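YohF (Salmonella typhimurium, PDB 6WON) probably acts as an NAD(P)-dependent oxidoreductase of the short-chain dehydrogenase/reductase family, perhaps on acetoin. Local coordinates at residues N181-G186 against A224-E229; L61-L66 against F118-I123; T10-G15 against A19-L24. All blocks are in the same frame, centred on the assembly; numbering follows the deposited sequence.

From the N terminus, contact 3 comes first: it closes the short turn between strand 6-9 and helix 15-27, with three residues between its segments. Contact 2 then spans 51 residues, bringing the loop after strand 56-60 against helix 103-131. Contact 1 closes last, across 37 residues, packing helix 216-226 on strand 178-185. The three follow one another in series; none nests in or crosses another. In space they meet through contact 3: T10 packs on L61 of contact 2, and L23 and L24 pack on A224 and C227 of contact 1. Contacts 1 and 2 do not touch and lie on opposite sides of the chain's centre, about 21 Å apart between their own centres.

Contact 1: N181-G186 against A224-E229; sequences NAVAPG and AWLCSE
L226 of helix 216-226 reaches onto strand 178-185, where it meets V183 and N181. Its CB points at the strand but stays well short of it, 5.7 Å from V183 CG2. One bond further on, CG lies 4.9 Å from both V183 CG2 and N181 ND2, so the fork opens roughly midway between the two residues. The tips do the touching. CD1 runs to V183 CG2 at 3.5 Å, a close methyl-to-methyl contact in which the two side chains pass each other in opposite directions. CD2 approaches N181 ND2 at 3.9 Å, a van der Waals contact without a hydrogen bond.

On the strand side, V183 CG1 is anti to the backbone N (chi1 176°), which leaves CG2 as the branch turned to the leucine. The amide of N181 is spoken for by the loop leading to the last strand: OD1 accepts from Q237 N and ND2 donates to T234 O. Both ends of this buried amide are therefore satisfied, and its rotation is fixed where CD2 rests against it.

The surroundings complete an apolar layer, with I138 touching both L226 and V183, and L239 also against L226. The preceding residue, W225, faces another copy of the protein, its ring meeting W225 of the second subunit. Strand 178-185, helix 216-226 and strand 238-241 run in that order, the two strands adjacent and parallel; the contact is thus the strand-helix packing of a beta-alpha-beta crossover in a Rossmann fold.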
ATOM      1  N   ASN B 181     -12.227 -12.093  -0.233  1.00 23.78           N
ATOM      2  CA  ASN B 181     -11.243 -11.315  -0.968  1.00 25.42           C
ATOM      3  C   ASN B 181     -11.961 -10.307  -1.847  1.00 25.60           C
ATOM      4  O   ASN B 181     -13.144 -10.458  -2.159  1.00 22.61           O
ATOM      5  CB  ASN B 181     -10.361 -12.211  -1.841  1.00 23.68           C
ATOM      6  CG  ASN B 181      -9.506 -13.158  -1.019  1.00 23.93           C
ATOM      7  OD1 ASN B 181      -8.476 -12.754  -0.471  1.00 25.27           O
ATOM      8  ND2 ASN B 181      -9.916 -14.423  -0.943  1.00 19.78           N
ATOM      9  N   ALA B 182     -11.217  -9.284  -2.256  1.00 24.31           N
ATOM     10  CA  ALA B 182     -11.650  -8.362  -3.293  1.00 26.52           C
ATOM     11  C   ALA B 182     -10.895  -8.650  -4.591  1.00 25.59           C
ATOM     12  O   ALA B 182      -9.692  -8.934  -4.570  1.00 24.75           O
ATOM     13  CB  ALA B 182     -11.409  -6.905  -2.871  1.00 22.85           C
ATOM     14  N   VAL B 183     -11.610  -8.579  -5.712  1.00 21.07           N
ATOM     15  CA  VAL B 183     -11.010  -8.458  -7.037  1.00 21.14           C
ATOM     16  C   VAL B 183     -11.272  -7.045  -7.524  1.00 21.65           C
ATOM     17  O   VAL B 183     -12.420  -6.585  -7.516  1.00 22.14           O
ATOM     18  CB  VAL B 183     -11.580  -9.489  -8.029  1.00 22.50           C
ATOM     19  CG1 VAL B 183     -10.997  -9.261  -9.426  1.00 22.54           C
ATOM     20  CG2 VAL B 183     -11.285 -10.900  -7.556  1.00 20.54           C
ATOM     21  N   ALA B 184     -10.212  -6.362  -7.955  1.00 22.29           N
ATOM     22  CA  ALA B 184     -10.218  -4.916  -8.196  1.00 22.11           C
ATOM     23  C   ALA B 184      -9.950  -4.671  -9.674  1.00 25.61           C
ATOM     24  O   ALA B 184      -8.780  -4.585 -10.090  1.00 25.41           O
ATOM     25  CB  ALA B 184      -9.163  -4.222  -7.320  1.00 17.81           C
ATOM     26  N   PRO B 185     -10.987  -4.586 -10.512  1.00 23.07           N
ATOM     27  CA  PRO B 185     -10.744  -4.435 -11.953  1.00 22.02           C
ATOM     28  C   PRO B 185     -10.235  -3.044 -12.298  1.00 21.90           C
ATOM     29  O   PRO B 185     -10.561  -2.055 -11.643  1.00 23.48           O
ATOM     30  CB  PRO B 185     -12.122  -4.691 -12.580  1.00 20.99           C
ATOM     31  CG  PRO B 185     -12.917  -5.418 -11.511  1.00 20.43           C
ATOM     32  CD  PRO B 185     -12.420  -4.791 -10.221  1.00 18.23           C
ATOM     33  N   GLY B 186      -9.402  -2.982 -13.334  1.00 20.78           N
ATOM     34  CA  GLY B 186      -9.097  -1.709 -13.962  1.00 22.57           C
ATOM     35  C   GLY B 186     -10.239  -1.367 -14.895  1.00 25.63           C
ATOM     36  O   GLY B 186     -11.395  -1.635 -14.560  1.00 26.59           O
ATOM     37  N   ALA B 224     -13.266 -17.053 -10.612  1.00 18.85           N
ATOM     38  CA  ALA B 224     -13.394 -18.513 -10.606  1.00 22.07           C
ATOM     39  C   ALA B 224     -12.271 -19.175  -9.814  1.00 23.26           C
ATOM     40  O   ALA B 224     -12.520 -20.104  -9.039  1.00 24.58           O
ATOM     41  CB  ALA B 224     -13.400 -19.066 -12.030  1.00 20.67           C
ATOM     42  N   TRP B 225     -11.026 -18.732 -10.013  1.00 20.16           N
ATOM     43  CA  TRP B 225      -9.923 -19.338  -9.272  1.00 25.51           C
ATOM     44  C   TRP B 225     -10.123 -19.181  -7.768  1.00 25.71           C
ATOM     45  O   TRP B 225      -9.888 -20.124  -7.006  1.00 27.44           O
ATOM     46  CB  TRP B 225      -8.574 -18.743  -9.692  1.00 26.18           C
ATOM     47  CG  TRP B 225      -7.460 -19.345  -8.863  1.00 31.09           C
ATOM     48  CD1 TRP B 225      -6.863 -20.569  -9.051  1.00 29.71           C
ATOM     49  CD2 TRP B 225      -6.859 -18.787  -7.684  1.00 29.04           C
ATOM     50  NE1 TRP B 225      -5.917 -20.783  -8.081  1.00 27.74           N
ATOM     51  CE2 TRP B 225      -5.901 -19.715  -7.224  1.00 26.54           C
ATOM     52  CE3 TRP B 225      -7.036 -17.593  -6.976  1.00 27.29           C
ATOM     53  CZ2 TRP B 225      -5.122 -19.484  -6.096  1.00 23.16           C
ATOM     54  CZ3 TRP B 225      -6.255 -17.367  -5.851  1.00 25.52           C
ATOM     55  CH2 TRP B 225      -5.311 -18.307  -5.424  1.00 23.68           C
ATOM     56  N   LEU B 226     -10.577 -18.004  -7.327  1.00 23.31           N
ATOM     57  CA  LEU B 226     -10.837 -17.767  -5.909  1.00 21.61           C
ATOM     58  C   LEU B 226     -11.924 -18.677  -5.347  1.00 25.71           C
ATOM     59  O   LEU B 226     -11.984 -18.877  -4.128  1.00 27.36           O
ATOM     60  CB  LEU B 226     -11.225 -16.309  -5.692  1.00 20.88           C
ATOM     61  CG  LEU B 226     -10.066 -15.308  -5.799  1.00 22.63           C
ATOM     62  CD1 LEU B 226     -10.586 -13.894  -5.832  1.00 22.01           C
ATOM     63  CD2 LEU B 226      -9.083 -15.484  -4.639  1.00 22.66           C
ATOM     64  N   CYS B 227     -12.789 -19.225  -6.196  1.00 25.68           N
ATOM     65  CA  CYS B 227     -13.795 -20.182  -5.754  1.00 27.56           C
ATOM     66  C   CYS B 227     -13.316 -21.623  -5.836  1.00 31.70           C
ATOM     67  O   CYS B 227     -14.079 -22.533  -5.490  1.00 34.08           O
ATOM     68  CB  CYS B 227     -15.083 -20.022  -6.577  1.00 26.42           C
ATOM     69  SG  CYS B 227     -15.795 -18.374  -6.447  1.00 28.48           S
ATOM     70  N   SER B 228     -12.082 -21.853  -6.273  1.00 34.35           N
ATOM     71  CA  SER B 228     -11.562 -23.196  -6.471  1.00 35.75           C
ATOM     72  C   SER B 228     -10.794 -23.674  -5.237  1.00 31.04           C
ATOM     73  O   SER B 228     -10.432 -22.893  -4.354  1.00 26.42           O
ATOM     74  CB  SER B 228     -10.662 -23.224  -7.703  1.00 34.53           C
ATOM     75  OG  SER B 228      -9.376 -22.777  -7.336  1.00 31.37           O
ATOM     76  N   GLU B 229     -10.551 -24.990  -5.194  1.00 29.44           N
ATOM     77  CA  GLU B 229      -9.824 -25.601  -4.084  1.00 29.79           C
ATOM     78  C   GLU B 229      -8.421 -25.031  -3.938  1.00 30.15           C
ATOM     79  O   GLU B 229      -7.898 -24.961  -2.820  1.00 33.47           O
ATOM     80  CB  GLU B 229      -9.751 -27.117  -4.283  1.00 35.65           C
ATOM     81  CG  GLU B 229      -9.016 -27.544  -5.556  1.00 38.77           C
ATOM     82  CD  GLU B 229      -7.503 -27.666  -5.367  1.00 42.61           C
ATOM     83  OE1 GLU B 229      -7.057 -28.051  -4.259  1.00 41.20           O
ATOM     84  OE2 GLU B 229      -6.757 -27.357  -6.329  1.00 43.82           O
TER

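Contact 2: L61-L66 against F118-I123; sequences LDLSQL and FLCAQI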
ATOM      1  N   LEU B  61     -33.187  -7.703  -8.074  1.00 32.61           N
ATOM      2  CA  LEU B  61     -32.555  -7.092  -6.911  1.00 36.78           C
ATOM      3  C   LEU B  61     -32.522  -5.586  -7.120  1.00 37.67           C
ATOM      4  O   LEU B  61     -31.937  -5.109  -8.098  1.00 39.90           O
ATOM      5  CB  LEU B  61     -31.143  -7.647  -6.699  1.00 38.20           C
ATOM      6  CG  LEU B  61     -30.267  -7.064  -5.583  1.00 39.12           C
ATOM      7  CD1 LEU B  61     -30.867  -7.338  -4.218  1.00 37.73           C
ATOM      8  CD2 LEU B  61     -28.832  -7.643  -5.671  1.00 35.13           C
ATOM      9  N   ASP B  62     -33.163  -4.842  -6.220  1.00 35.58           N
ATOM     10  CA  ASP B  62     -33.177  -3.379  -6.243  1.00 39.20           C
ATOM     11  C   ASP B  62     -32.516  -2.862  -4.961  1.00 45.38           C
ATOM     12  O   ASP B  62     -33.182  -2.670  -3.942  1.00 46.11           O
ATOM     13  CB  ASP B  62     -34.603  -2.865  -6.383  1.00 38.06           C
ATOM     14  CG  ASP B  62     -34.662  -1.375  -6.648  1.00 41.98           C
ATOM     15  OD1 ASP B  62     -33.601  -0.722  -6.603  1.00 42.64           O
ATOM     16  OD2 ASP B  62     -35.773  -0.860  -6.912  1.00 44.90           O
ATOM     17  N   LEU B  63     -31.204  -2.618  -5.021  1.00 49.42           N
ATOM     18  CA  LEU B  63     -30.445  -2.129  -3.873  1.00 52.84           C
ATOM     19  C   LEU B  63     -30.659  -0.644  -3.591  1.00 57.85           C
ATOM     20  O   LEU B  63     -29.926  -0.079  -2.776  1.00 59.29           O
ATOM     21  CB  LEU B  63     -28.949  -2.390  -4.071  1.00 51.58           C
ATOM     22  CG  LEU B  63     -28.500  -3.843  -3.935  1.00 53.94           C
ATOM     23  CD1 LEU B  63     -26.991  -3.976  -4.115  1.00 54.99           C
ATOM     24  CD2 LEU B  63     -28.943  -4.414  -2.597  1.00 54.78           C
ATOM     25  N   SER B  64     -31.638  -0.002  -4.227  1.00 59.82           N
ATOM     26  CA  SER B  64     -31.806   1.431  -4.049  1.00 61.67           C
ATOM     27  C   SER B  64     -32.538   1.765  -2.756  1.00 62.31           C
ATOM     28  O   SER B  64     -32.352   2.861  -2.209  1.00 61.09           O
ATOM     29  CB  SER B  64     -32.536   2.021  -5.262  1.00 63.76           C
ATOM     30  OG  SER B  64     -33.946   2.033  -5.082  1.00 64.17           O
ATOM     31  N   GLN B  65     -33.362   0.846  -2.245  1.00 60.47           N
ATOM     32  CA  GLN B  65     -34.076   1.052  -0.986  1.00 60.02           C
ATOM     33  C   GLN B  65     -33.669  -0.051  -0.013  1.00 54.75           C
ATOM     34  O   GLN B  65     -34.080  -1.207  -0.158  1.00 53.49           O
ATOM     35  CB  GLN B  65     -35.584   1.082  -1.206  1.00 61.67           C
ATOM     36  CG  GLN B  65     -36.009   2.137  -2.204  1.00 66.95           C
ATOM     37  CD  GLN B  65     -37.245   2.885  -1.761  1.00 74.11           C
ATOM     38  OE1 GLN B  65     -37.189   3.684  -0.823  1.00 77.31           O
ATOM     39  NE2 GLN B  65     -38.375   2.628  -2.424  1.00 75.71           N
ATOM     40  N   LEU B  66     -32.853   0.312   0.972  1.00 49.14           N
ATOM     41  CA  LEU B  66     -32.285  -0.619   1.928  1.00 43.22           C
ATOM     42  C   LEU B  66     -32.859  -0.361   3.320  1.00 45.58           C
ATOM     43  O   LEU B  66     -33.284   0.760   3.619  1.00 43.39           O
ATOM     44  CB  LEU B  66     -30.759  -0.482   1.957  1.00 36.08           C
ATOM     45  CG  LEU B  66     -30.030  -0.689   0.626  1.00 36.08           C
ATOM     46  CD1 LEU B  66     -28.517  -0.553   0.815  1.00 37.15           C
ATOM     47  CD2 LEU B  66     -30.368  -2.040   0.004  1.00 33.62           C
ATOM     48  N   PHE B 118     -22.584  -4.873   1.794  1.00 24.82           N
ATOM     49  CA  PHE B 118     -22.567  -5.213   3.213  1.00 22.93           C
ATOM     50  C   PHE B 118     -23.762  -6.094   3.586  1.00 24.32           C
ATOM     51  O   PHE B 118     -23.609  -7.113   4.275  1.00 22.01           O
ATOM     52  CB  PHE B 118     -22.558  -3.934   4.052  1.00 20.24           C
ATOM     53  CG  PHE B 118     -23.012  -4.137   5.467  1.00 20.02           C
ATOM     54  CD1 PHE B 118     -22.257  -4.893   6.352  1.00 22.39           C
ATOM     55  CD2 PHE B 118     -24.193  -3.571   5.916  1.00 22.17           C
ATOM     56  CE1 PHE B 118     -22.686  -5.086   7.671  1.00 21.89           C
ATOM     57  CE2 PHE B 118     -24.621  -3.762   7.223  1.00 24.04           C
ATOM     58  CZ  PHE B 118     -23.861  -4.524   8.101  1.00 22.19           C
ATOM     59  N   LEU B 119     -24.965  -5.720   3.128  1.00 21.49           N
ATOM     60  CA  LEU B 119     -26.175  -6.451   3.508  1.00 21.03           C
ATOM     61  C   LEU B 119     -26.247  -7.817   2.833  1.00 25.19           C
ATOM     62  O   LEU B 119     -26.622  -8.813   3.461  1.00 28.11           O
ATOM     63  CB  LEU B 119     -27.410  -5.622   3.154  1.00 24.29           C
ATOM     64  CG  LEU B 119     -27.602  -4.394   4.044  1.00 25.77           C
ATOM     65  CD1 LEU B 119     -28.809  -3.596   3.603  1.00 25.63           C
ATOM     66  CD2 LEU B 119     -27.708  -4.809   5.524  1.00 26.80           C
ATOM     67  N   CYS B 120     -25.937  -7.877   1.539  1.00 23.99           N
ATOM     68  CA  CYS B 120     -25.885  -9.159   0.847  1.00 26.18           C
ATOM     69  C   CYS B 120     -24.859 -10.081   1.496  1.00 25.79           C
ATOM     70  O   CYS B 120     -25.123 -11.270   1.705  1.00 24.85           O
ATOM     71  CB  CYS B 120     -25.561  -8.934  -0.634  1.00 25.51           C
ATOM     72  SG  CYS B 120     -26.851  -7.994  -1.554  1.00 29.51           S
ATOM     73  N   ALA B 121     -23.694  -9.535   1.854  1.00 23.09           N
ATOM     74  CA  ALA B 121     -22.659 -10.341   2.492  1.00 23.61           C
ATOM     75  C   ALA B 121     -23.137 -10.935   3.816  1.00 24.28           C
ATOM     76  O   ALA B 121     -22.874 -12.112   4.106  1.00 23.88           O
ATOM     77  CB  ALA B 121     -21.402  -9.498   2.702  1.00 21.25           C
ATOM     78  N   GLN B 122     -23.838 -10.142   4.633  1.00 23.92           N
ATOM     79  CA  GLN B 122     -24.360 -10.644   5.904  1.00 26.56           C
ATOM     80  C   GLN B 122     -25.270 -11.838   5.676  1.00 29.06           C
ATOM     81  O   GLN B 122     -25.139 -12.883   6.330  1.00 28.59           O
ATOM     82  CB  GLN B 122     -25.145  -9.547   6.625  1.00 26.57           C
ATOM     83  CG  GLN B 122     -24.346  -8.567   7.439  1.00 28.22           C
ATOM     84  CD  GLN B 122     -25.257  -7.627   8.222  1.00 29.61           C
ATOM     85  OE1 GLN B 122     -26.189  -7.045   7.662  1.00 28.50           O
ATOM     86  NE2 GLN B 122     -25.003  -7.491   9.522  1.00 25.78           N
ATOM     87  N   ILE B 123     -26.212 -11.687   4.751  1.00 30.33           N
ATOM     88  CA  ILE B 123     -27.196 -12.733   4.506  1.00 29.61           C
ATOM     89  C   ILE B 123     -26.510 -14.006   4.039  1.00 28.65           C
ATOM     90  O   ILE B 123     -26.806 -15.101   4.530  1.00 31.89           O
ATOM     91  CB  ILE B 123     -28.243 -12.241   3.494  1.00 28.77           C
ATOM     92  CG1 ILE B 123     -29.123 -11.174   4.155  1.00 25.94           C
ATOM     93  CG2 ILE B 123     -29.062 -13.417   2.960  1.00 30.56           C
ATOM     94  CD1 ILE B 123     -29.944 -10.372   3.173  1.00 26.37           C
TER
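L66 and L63, in the loop after strand 56-60, pack on L119 and C120, joining a loop of the Rossmann fold, which follows a strand of the sheet, to the long helix 103-131. Within that loop, D62 forms an Asx turn and D62 to Q65 make a type I beta turn.

All the interactions across the contact are apolar. The L119 CD1 methyl is the shared tip: it lies 4.0 Å from L66 CB and 4.1 Å from L66 CD1, so it rests alongside the base and one branch of the leucine. L119 reaches there with CG anti to its carbonyl carbon (chi1 -71°) and CD1 carried outward from the helix. A looser pairing, at 4.3 Å, sets L63 CD2 against C120 SG. The helix side of this patch continues through I73 of helix 71-80, which touches C120. Beyond the chain, F103 of the third subunit packs on both L66 and L119, so the patch also takes part in the assembly.

The polar bonds stay inside the loop. S64 is poorly ordered, and its hydroxyl makes only a weak bond to D62 OD1. The stronger of the two, though it rests on the same residue, runs from S64 N to D62 OD1 at 3.2 Å with an N-H...O angle of 154°, arriving from above the carboxylate plane, 43° out of it.

Contact 3: T10-G15 against A19-L24; sequences TASDSG and ACALLL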
ATOM      1  N   THR B  10     -24.338 -11.141  -7.990  1.00 25.69           N
ATOM      2  CA  THR B  10     -25.272 -10.041  -8.176  1.00 27.05           C
ATOM      3  C   THR B  10     -25.013  -9.337  -9.500  1.00 29.10           C
ATOM      4  O   THR B  10     -23.887  -9.310 -10.009  1.00 29.73           O
ATOM      5  CB  THR B  10     -25.192  -9.035  -7.023  1.00 25.45           C
ATOM      6  OG1 THR B  10     -23.898  -8.425  -6.991  1.00 27.98           O
ATOM      7  CG2 THR B  10     -25.459  -9.732  -5.699  1.00 22.86           C
ATOM      8  N   ALA B  11     -26.081  -8.768 -10.060  1.00 30.24           N
ATOM      9  CA  ALA B  11     -26.014  -8.016 -11.309  1.00 28.82           C
ATOM     10  C   ALA B  11     -25.369  -8.847 -12.412  1.00 27.30           C
ATOM     11  O   ALA B  11     -24.544  -8.360 -13.185  1.00 30.28           O
ATOM     12  CB  ALA B  11     -25.279  -6.680 -11.115  1.00 25.93           C
ATOM     13  N   SER B  12     -25.737 -10.125 -12.474  1.00 26.66           N
ATOM     14  CA  SER B  12     -25.172 -11.040 -13.457  1.00 26.76           C
ATOM     15  C   SER B  12     -25.991 -11.097 -14.733  1.00 28.62           C
ATOM     16  O   SER B  12     -25.837 -12.043 -15.518  1.00 26.60           O
ATOM     17  CB  SER B  12     -25.020 -12.443 -12.861  1.00 26.70           C
ATOM     18  OG  SER B  12     -26.117 -12.759 -12.023  1.00 26.01           O
ATOM     19  N   ASP B  13     -26.862 -10.107 -14.957  1.00 28.36           N
ATOM     20  CA  ASP B  13     -27.575  -9.998 -16.224  1.00 31.70           C
ATOM     21  C   ASP B  13     -26.669  -9.590 -17.381  1.00 33.12           C
ATOM     22  O   ASP B  13     -27.088  -9.713 -18.538  1.00 34.33           O
ATOM     23  CB  ASP B  13     -28.715  -8.984 -16.092  1.00 37.19           C
ATOM     24  CG  ASP B  13     -28.253  -7.664 -15.473  1.00 43.85           C
ATOM     25  OD1 ASP B  13     -27.565  -7.685 -14.424  1.00 44.82           O
ATOM     26  OD2 ASP B  13     -28.566  -6.602 -16.041  1.00 48.90           O
ATOM     27  N   SER B  14     -25.459  -9.102 -17.107  1.00 32.88           N
ATOM     28  CA  SER B  14     -24.577  -8.593 -18.157  1.00 32.42           C
ATOM     29  C   SER B  14     -23.180  -8.380 -17.575  1.00 31.91           C
ATOM     30  O   SER B  14     -22.952  -8.541 -16.372  1.00 31.03           O
ATOM     31  CB  SER B  14     -25.114  -7.287 -18.733  1.00 37.98           C
ATOM     32  OG  SER B  14     -24.887  -6.247 -17.799  1.00 39.32           O
ATOM     33  N   GLY B  15     -22.247  -8.004 -18.449  1.00 35.56           N
ATOM     34  CA  GLY B  15     -20.947  -7.516 -18.011  1.00 38.03           C
ATOM     35  C   GLY B  15     -20.174  -8.526 -17.182  1.00 35.43           C
ATOM     36  O   GLY B  15     -20.230  -9.739 -17.413  1.00 27.12           O
ATOM     37  N   ALA B  19     -20.249 -12.797 -16.865  1.00 25.68           N
ATOM     38  CA  ALA B  19     -19.085 -13.641 -17.114  1.00 27.37           C
ATOM     39  C   ALA B  19     -18.771 -14.526 -15.907  1.00 25.21           C
ATOM     40  O   ALA B  19     -18.517 -15.727 -16.064  1.00 23.29           O
ATOM     41  CB  ALA B  19     -17.883 -12.771 -17.506  1.00 26.00           C
ATOM     42  N   CYS B  20     -18.817 -13.964 -14.690  1.00 23.39           N
ATOM     43  CA  CYS B  20     -18.616 -14.777 -13.486  1.00 22.91           C
ATOM     44  C   CYS B  20     -19.667 -15.869 -13.374  1.00 23.12           C
ATOM     45  O   CYS B  20     -19.346 -17.034 -13.101  1.00 24.63           O
ATOM     46  CB  CYS B  20     -18.627 -13.902 -12.223  1.00 21.69           C
ATOM     47  SG  CYS B  20     -17.319 -12.648 -12.143  1.00 25.26           S
ATOM     48  N   ALA B  21     -20.934 -15.510 -13.567  1.00 24.96           N
ATOM     49  CA  ALA B  21     -21.998 -16.493 -13.389  1.00 23.83           C
ATOM     50  C   ALA B  21     -21.835 -17.663 -14.351  1.00 24.79           C
ATOM     51  O   ALA B  21     -22.023 -18.826 -13.971  1.00 25.60           O
ATOM     52  CB  ALA B  21     -23.363 -15.831 -13.576  1.00 20.56           C
ATOM     53  N   LEU B  22     -21.487 -17.374 -15.602  1.00 28.20           N
ATOM     54  CA  LEU B  22     -21.393 -18.428 -16.604  1.00 28.79           C
ATOM     55  C   LEU B  22     -20.155 -19.295 -16.382  1.00 30.72           C
ATOM     56  O   LEU B  22     -20.200 -20.514 -16.575  1.00 33.55           O
ATOM     57  CB  LEU B  22     -21.384 -17.808 -18.002  1.00 28.40           C
ATOM     58  CG  LEU B  22     -22.723 -17.223 -18.486  1.00 29.63           C
ATOM     59  CD1 LEU B  22     -22.613 -16.789 -19.949  1.00 32.23           C
ATOM     60  CD2 LEU B  22     -23.849 -18.221 -18.328  1.00 28.60           C
ATOM     61  N   LEU B  23     -19.038 -18.689 -15.987  1.00 28.92           N
ATOM     62  CA  LEU B  23     -17.853 -19.493 -15.729  1.00 27.98           C
ATOM     63  C   LEU B  23     -18.061 -20.389 -14.516  1.00 25.78           C
ATOM     64  O   LEU B  23     -17.664 -21.561 -14.529  1.00 26.66           O
ATOM     65  CB  LEU B  23     -16.638 -18.595 -15.544  1.00 23.41           C
ATOM     66  CG  LEU B  23     -15.282 -19.281 -15.477  1.00 25.92           C
ATOM     67  CD1 LEU B  23     -15.096 -20.334 -16.616  1.00 26.85           C
ATOM     68  CD2 LEU B  23     -14.202 -18.218 -15.524  1.00 26.37           C
ATOM     69  N   LEU B  24     -18.716 -19.868 -13.475  1.00 20.50           N
ATOM     70  CA  LEU B  24     -18.971 -20.679 -12.290  1.00 22.55           C
ATOM     71  C   LEU B  24     -19.933 -21.814 -12.610  1.00 23.39           C
ATOM     72  O   LEU B  24     -19.730 -22.948 -12.161  1.00 25.41           O
ATOM     73  CB  LEU B  24     -19.514 -19.807 -11.152  1.00 22.79           C
ATOM     74  CG  LEU B  24     -18.509 -18.815 -10.553  1.00 23.65           C
ATOM     75  CD1 LEU B  24     -19.167 -17.840  -9.551  1.00 22.22           C
ATOM     76  CD2 LEU B  24     -17.320 -19.552  -9.930  1.00 26.72           C
TER
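S12 and G15 are the residues of 10-15 that touch 19-24, meeting A21 and A19. The walk starts at T10, just after strand 6-9, whose OG1 is tied to N89 N on a neighbouring loop. At A11 the backbone takes a positive phi (54°), and its N bonds to T34 OG1. S12 follows, its CB 3.8 Å from A21 CB, a plain methylene-to-methyl contact. The S12 hydroxyl sits between the backbone N and the carbonyl carbon (chi1 38°), turned from the helix to bond V9 O, which leaves the carbon end to face A21. Past D13 and S14, G15 supplies the polar link: its O accepts from A19 N at 3.1 Å, with an N-H...O angle of 168° and the donor in the carbonyl plane. This is an i to i+4 helical bond. A19 CB also comes within 3.8 Å of G15 O.

TASDSG corresponds to the start of the family TGxxxGxG turn, with A11 in place of the first glycine; in classical relatives this turn binds the dinucleotide cofactor, and probably does so here. One nearly straight backbone bond and one small apolar touch thus join loop and helix, while V9, T34 and N89 tie further polar atoms of the loop.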